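Local structure of pyruvate kinase 1 (Trypanosoma brucei brucei, 4KCT) at residues 40-43 with 44-48; 328-331 with 332-335; 373-376 with 377-381. The protein catalyses the last step of glycolysis, transfer of phosphate from phosphoenolpyruvate to ADP to give pyruvate and ATP, and also has an intrinsic decarboxylase activity. All coordinates share one frame; numbering follows the deposited sequence. Where two conformers were deposited one is given.

Contact 1 (40-43 with 44-48)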
loop_
_atom_site.group_PDB
_atom_site.type_symbol
_atom_site.label_atom_id
_atom_site.label_comp_id
_atom_site.label_asym_id
_atom_site.label_seq_id
_atom_site.Cartn_x
_atom_site.Cartn_y
_atom_site.Cartn_z
ATOM N N ASN A 40 43.754 2.405 19.038
ATOM C CA ASN A 40 43.250 3.488 18.229
ATOM C C ASN A 40 42.175 3.043 17.235
ATOM O O ASN A 40 41.221 3.781 16.969
ATOM C CB ASN A 40 44.389 4.194 17.510
ATOM C CG ASN A 40 45.230 5.038 18.453
ATOM O OD1 ASN A 40 44.753 5.476 19.480
ATOM N ND2 ASN A 40 46.485 5.242 18.106
ATOM N N LEU A 41 42.383 1.894 16.604
ATOM C CA LEU A 41 41.372 1.344 15.706
ATOM C C LEU A 41 40.052 1.127 16.447
ATOM O O LEU A 41 38.980 1.388 15.906
ATOM C CB LEU A 41 41.838 0.023 15.115
ATOM C CG LEU A 41 42.491 -0.037 13.734
ATOM C CD1 LEU A 41 42.322 -1.431 13.113
ATOM C CD2 LEU A 41 41.977 1.040 12.781
ATOM N N MET A 42 40.130 0.553 17.642
ATOM C CA MET A 42 38.939 0.305 18.450
ATOM C C MET A 42 38.254 1.624 18.827
ATOM O O MET A 42 37.039 1.773 18.669
ATOM C CB MET A 42 39.315 -0.471 19.707
ATOM C CG MET A 42 39.662 -1.917 19.403
ATOM S SD MET A 42 40.482 -2.730 20.785
ATOM C CE MET A 42 40.989 -4.255 19.965
ATOM N N LYS A 43 39.035 2.600 19.267
ATOM C CA LYS A 43 38.458 3.910 19.581
ATOM C C LYS A 43 37.843 4.527 18.357
ATOM O O LYS A 43 36.858 5.225 18.445
ATOM C CB LYS A 43 39.514 4.849 20.155
ATOM C CG LYS A 43 39.928 4.481 21.563
ATOM C CD LYS A 43 41.226 5.199 21.914
ATOM C CE LYS A 43 41.479 5.188 23.397
ATOM N NZ LYS A 43 42.642 6.073 23.692
ATOM N N SER A 44 38.414 4.249 17.197
ATOM C CA SER A 44 37.904 4.833 15.955
ATOM C C SER A 44 36.599 4.179 15.484
ATOM O O SER A 44 35.844 4.779 14.687
ATOM C CB SER A 44 38.959 4.750 14.846
ATOM O OG SER A 44 40.102 5.530 15.170
ATOM N N GLY A 45 36.364 2.936 15.913
ATOM C CA GLY A 45 35.102 2.244 15.606
ATOM C C GLY A 45 35.187 0.814 15.090
ATOM O O GLY A 45 34.164 0.220 14.703
ATOM N N MET A 46 36.352 0.185 15.195
ATOM C CA MET A 46 36.445 -1.227 14.813
ATOM C C MET A 46 35.654 -2.077 15.810
ATOM O O MET A 46 35.859 -1.943 17.010
ATOM C CB MET A 46 37.888 -1.706 14.832
ATOM C CG MET A 46 37.980 -3.207 14.584
ATOM S SD MET A 46 39.675 -3.899 14.549
ATOM C CE MET A 46 40.193 -3.682 16.251
ATOM N N SER A 47 34.766 -2.940 15.314
ATOM C CA SER A 47 34.077 -3.935 16.163
ATOM C C SER A 47 34.635 -5.344 16.015
ATOM O O SER A 47 34.449 -6.174 16.903
ATOM C CB SER A 47 32.572 -3.965 15.855
ATOM O OG SER A 47 31.962 -2.778 16.340
ATOM N N VAL A 48 35.167 -5.667 14.832
ATOM C CA VAL A 48 35.684 -7.043 14.569
ATOM C C VAL A 48 37.011 -6.911 13.856
ATOM O O VAL A 48 37.143 -6.081 12.953
ATOM C CB VAL A 48 34.757 -7.851 13.648
ATOM C CG1 VAL A 48 35.411 -9.196 13.263
ATOM C CG2 VAL A 48 33.366 -8.060 14.306
HETATM O O HOH W 1 34.893 -0.386 18.690
#
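Met46 folds its side chain back against Leu41 and Met42 where helix 35-44 ends in a Schellman motif and the chain turns into strand 46-52, within a beta-alpha-beta unit of the TIM barrel. The Met46 chain runs out with CG anti to the backbone N (chi1 174°) and then bends at its last torsion (chi3 67°), which brings CE to 3.7 Å from Met42 CG. One atom earlier, Met46 SD meets the CD1 branch of Leu41. The Met46 side chain runs at a slant to both helix side chains and also touches Cys26 of strand 23-27; Met42 continues onto Ala71, Ala72 and Leu75 of helix 58-75. The backbone turn beneath is held by Met46 N, which bonds Leu41 O at 3.0 Å and nearly straight (167°). Gly45 N adds two weak bonds, to Leu41 O and Met42 O, and the positive phi of Gly45 suits a residue without a side chain. A water donates to Met42 O and also sits close to Met46 O, at a separation short enough to be doubtful. On the flank nearer helix 340-356, Ser44 OG has a second partner in Gln345. Asn40 O is gripped twice, by Ser44 N at 2.9 Å and Ser44 OG at 2.7 Å, from opposite faces of its carbonyl plane.

Contact 2 (328-331 with 332-335)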
loop_
_atom_site.group_PDB
_atom_site.type_symbol
_atom_site.label_atom_id
_atom_site.label_comp_id
_atom_site.label_asym_id
_atom_site.label_seq_id
_atom_site.Cartn_x
_atom_site.Cartn_y
_atom_site.Cartn_z
ATOM N N VAL A 328 30.057 -3.220 7.367
ATOM C CA VAL A 328 30.894 -2.907 6.256
ATOM C C VAL A 328 32.339 -3.204 6.642
ATOM O O VAL A 328 32.677 -3.303 7.821
ATOM C CB VAL A 328 30.750 -1.408 5.852
ATOM C CG1 VAL A 328 29.408 -1.202 5.134
ATOM C CG2 VAL A 328 30.786 -0.516 7.083
ATOM N N MET A 329 33.171 -3.451 5.653
ATOM C CA MET A 329 34.465 -4.029 5.940
ATOM C C MET A 329 35.570 -3.232 5.274
ATOM O O MET A 329 35.347 -2.572 4.234
ATOM C CB MET A 329 34.520 -5.469 5.476
ATOM C CG MET A 329 35.833 -6.154 5.821
ATOM S SD MET A 329 35.677 -7.921 5.548
ATOM C CE MET A 329 36.767 -8.114 4.122
ATOM N N LEU A 330 36.722 -3.208 5.933
ATOM C CA LEU A 330 37.934 -2.605 5.384
ATOM C C LEU A 330 39.024 -3.678 5.248
ATOM O O LEU A 330 39.154 -4.582 6.108
ATOM C CB LEU A 330 38.401 -1.440 6.302
ATOM C CG LEU A 330 37.379 -0.298 6.443
ATOM C CD1 LEU A 330 37.743 0.585 7.639
ATOM C CD2 LEU A 330 37.305 0.542 5.164
ATOM N N SER A 331 39.770 -3.612 4.149
ATOM C CA SER A 331 40.823 -4.589 3.891
ATOM C C SER A 331 42.177 -3.914 3.893
ATOM O O SER A 331 42.664 -3.518 4.972
ATOM C CB SER A 331 40.547 -5.341 2.588
ATOM O OG SER A 331 39.346 -6.089 2.755
ATOM N N GLY A 332 42.719 -3.639 2.708
ATOM C CA GLY A 332 44.034 -2.960 2.623
ATOM C C GLY A 332 44.022 -1.567 3.270
ATOM O O GLY A 332 45.047 -1.108 3.811
ATOM N N GLU A 333 42.860 -0.903 3.265
ATOM C CA GLU A 333 42.732 0.424 3.938
ATOM C C GLU A 333 43.275 0.417 5.379
ATOM O O GLU A 333 43.814 1.432 5.861
ATOM C CB GLU A 333 41.264 0.904 3.941
ATOM C CG GLU A 333 40.609 0.999 2.552
ATOM C CD GLU A 333 39.716 -0.213 2.226
ATOM O OE1 GLU A 333 40.148 -1.361 2.444
ATOM O OE2 GLU A 333 38.617 -0.020 1.670
ATOM N N THR A 334 42.966 -0.635 6.131
ATOM C CA THR A 334 43.490 -0.742 7.507
ATOM C C THR A 334 44.711 -1.658 7.643
ATOM O O THR A 334 45.481 -1.517 8.581
ATOM C CB THR A 334 42.405 -1.187 8.520
ATOM O OG1 THR A 334 41.804 -2.411 8.062
ATOM C CG2 THR A 334 41.311 -0.088 8.649
ATOM N N ALA A 335 44.802 -2.677 6.794
ATOM C CA ALA A 335 45.892 -3.630 6.905
ATOM C C ALA A 335 47.217 -2.947 6.531
ATOM O O ALA A 335 48.217 -3.104 7.218
ATOM C CB ALA A 335 45.658 -4.840 6.003
HETATM O O HOH W 2 36.795 -1.973 1.920
#
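Leu330, Ser331 and the short helix 332-335 meet where the eighth strand of the TIM barrel gives way to the loop region beside the active site. Met329 comes first: its side chain touches the bound pyruvate, while a water lies 2.8 Å from Met329 O and close to Glu333 OE2. The next residue, Leu330, divides its two methyl branches between two helix residues. Its CD2 lies 3.8 Å from Glu333 OE2, beside the carboxylate, and its CD1 packs against Thr334 CG2, also at 3.8 Å; the leucine crosses both side chains at about a right angle. Thr334, at chi1 54°, turns CG2 toward Leu330 and OG1 toward Thr27 O, with which OG1 forms a hydrogen bond. Ser331 then holds the N-cap position, yet its hydroxyl makes no capping bond. Instead its backbone is gripped at both ends. Glu333 bends back at chi2 (100°), and its OE1 takes the N-H of Ser331 at 2.8 Å, approached from above the carboxylate plane, while OE2 receives Leu300 N. At the other end Ser331 O accepts from Ala335 N at 2.9 Å, in the carbonyl plane, and from Thr334 N at 3.1 Å, well above that plane. Leu330 O is bonded by Thr27 OG1, and backbone bonds from Val328 and Leu330 to Arg23, Val25 and Thr27 close the barrel onto strand 23-27. Outside the barrel, Leu330 and Thr334 rest on Val344 of helix 340-356, whereas Met329 and Ser331 touch Arg50 of strand 46-52.

Contact 3 (373-376 with 377-381)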
loop_
_atom_site.group_PDB
_atom_site.type_symbol
_atom_site.label_atom_id
_atom_site.label_comp_id
_atom_site.label_asym_id
_atom_site.label_seq_id
_atom_site.Cartn_x
_atom_site.Cartn_y
_atom_site.Cartn_z
ATOM N N ILE A 373 3.462 -17.066 8.356
ATOM C CA ILE A 373 2.593 -17.063 9.539
ATOM C C ILE A 373 1.999 -18.466 9.641
ATOM O O ILE A 373 1.602 -19.010 8.638
ATOM C CB ILE A 373 1.434 -16.042 9.362
ATOM C CG1 ILE A 373 1.970 -14.618 9.204
ATOM C CG2 ILE A 373 0.447 -16.124 10.524
ATOM C CD1 ILE A 373 3.084 -14.268 10.172
ATOM N N PRO A 374 1.993 -19.080 10.850
ATOM C CA PRO A 374 2.317 -18.510 12.178
ATOM C C PRO A 374 3.837 -18.429 12.411
ATOM O O PRO A 374 4.578 -19.304 11.959
ATOM C CB PRO A 374 1.692 -19.533 13.143
ATOM C CG PRO A 374 1.817 -20.850 12.407
ATOM C CD PRO A 374 1.543 -20.497 10.953
ATOM N N MET A 375 4.293 -17.373 13.097
ATOM C CA MET A 375 5.670 -17.297 13.584
ATOM C C MET A 375 5.784 -18.204 14.795
ATOM O O MET A 375 4.813 -18.377 15.504
ATOM C CB MET A 375 5.976 -15.860 14.068
ATOM C CG MET A 375 5.972 -14.809 12.994
ATOM S SD MET A 375 6.448 -13.238 13.745
ATOM C CE MET A 375 6.575 -12.238 12.251
ATOM N N CYS A 376 7.009 -18.565 15.166
ATOM C CA CYS A 376 7.286 -19.114 16.492
ATOM C C CYS A 376 7.048 -18.023 17.521
ATOM O O CYS A 376 7.116 -16.837 17.192
ATOM C CB CYS A 376 8.743 -19.592 16.580
ATOM S SG CYS A 376 9.204 -20.849 15.369
ATOM N N PRO A 377 6.741 -18.413 18.766
ATOM C CA PRO A 377 6.420 -17.420 19.797
ATOM C C PRO A 377 7.548 -16.422 20.021
ATOM O O PRO A 377 7.281 -15.243 20.191
ATOM C CB PRO A 377 6.174 -18.260 21.073
ATOM C CG PRO A 377 6.095 -19.689 20.634
ATOM C CD PRO A 377 6.578 -19.813 19.218
ATOM N N GLU A 378 8.804 -16.875 20.033
ATOM C CA GLU A 378 9.893 -15.929 20.300
ATOM C C GLU A 378 10.024 -14.871 19.195
ATOM O O GLU A 378 10.362 -13.719 19.458
ATOM C CB GLU A 378 11.233 -16.633 20.562
ATOM C CG GLU A 378 11.751 -17.429 19.393
ATOM C CD GLU A 378 11.310 -18.889 19.455
ATOM O OE1 GLU A 378 12.142 -19.769 19.163
ATOM O OE2 GLU A 378 10.158 -19.161 19.874
ATOM N N GLU A 379 9.684 -15.245 17.967
ATOM C CA GLU A 379 9.765 -14.269 16.893
ATOM C C GLU A 379 8.606 -13.270 16.884
ATOM O O GLU A 379 8.829 -12.078 16.685
ATOM C CB GLU A 379 9.935 -14.925 15.521
ATOM C CG GLU A 379 10.167 -13.880 14.442
ATOM C CD GLU A 379 10.885 -14.431 13.209
ATOM O OE1 GLU A 379 11.002 -15.665 13.084
ATOM O OE2 GLU A 379 11.233 -13.626 12.330
ATOM N N ALA A 380 7.386 -13.743 17.138
ATOM C CA ALA A 380 6.275 -12.833 17.474
ATOM C C ALA A 380 6.610 -11.878 18.618
ATOM O O ALA A 380 6.336 -10.658 18.542
ATOM C CB ALA A 380 5.017 -13.619 17.777
ATOM N N VAL A 381 7.229 -12.400 19.670
ATOM C CA VAL A 381 7.615 -11.542 20.806
ATOM C C VAL A 381 8.650 -10.474 20.372
ATOM O O VAL A 381 8.506 -9.271 20.678
ATOM C CB VAL A 381 8.133 -12.387 22.010
ATOM C CG1 VAL A 381 8.885 -11.507 23.024
ATOM C CG2 VAL A 381 6.950 -13.111 22.698
HETATM O O HOH W 3 9.082 -17.729 13.169
#
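With CG anti to its carbonyl carbon (chi1 -66°) and an extended chain beyond, Met375 reaches along the first turn of helix 377-392. Glu379 sends CG anti to its backbone N (chi1 -174°), which puts Glu379 CG 3.8 Å from Met375 SD; the sulfur also lies against Ala380 N. Cys376 occupies the N-cap position before Pro377. Its carbonyl O accepts Ala380 N at 3.1 Å, almost straight (172°), and a weak bond from Glu379 N. Cys376 CB meets Glu378 OE2 at 3.6 Å. A water takes the N-H of Cys376 at 3.0 Å and donates to Glu379 OE1, tying the loop to the helix start. Across the interface, a second subunit forms backbone bonds to Met375 and packs its Val392 on Ala380. Glu379 OE2 forms a salt bridge with Lys412 and a hydrogen bond with Tyr413; Glu378 OE1 forms a salt bridge with Arg405. Two acidic side chains in the first helical turn thus face cationic partners and lie near the positive end of the helix dipole, which would probably favour their charged forms.

In the fold
Contacts 1 and 2 both belong to the TIM barrel and flank strand 23-27 from its two neighbours in the sheet, strands 46-52 and 327-330. Their centres are 12 Å apart and their nearest atoms about 4 Å, without touching; Val344 of helix 340-356 meets side chains of both. Contact 2 is the one at the catalytic site: Met329 lines the pyruvate pocket, and the Ser331 side chain lies about 5 Å from pyruvate and about 9 Å from the magnesium ion. Contact 3 is remote, its centre 36 Å from that of contact 1 and 38 Å from that of contact 2. There the Glu378 side chain is about 8 Å from the bound fructose 2,6-bisphosphate.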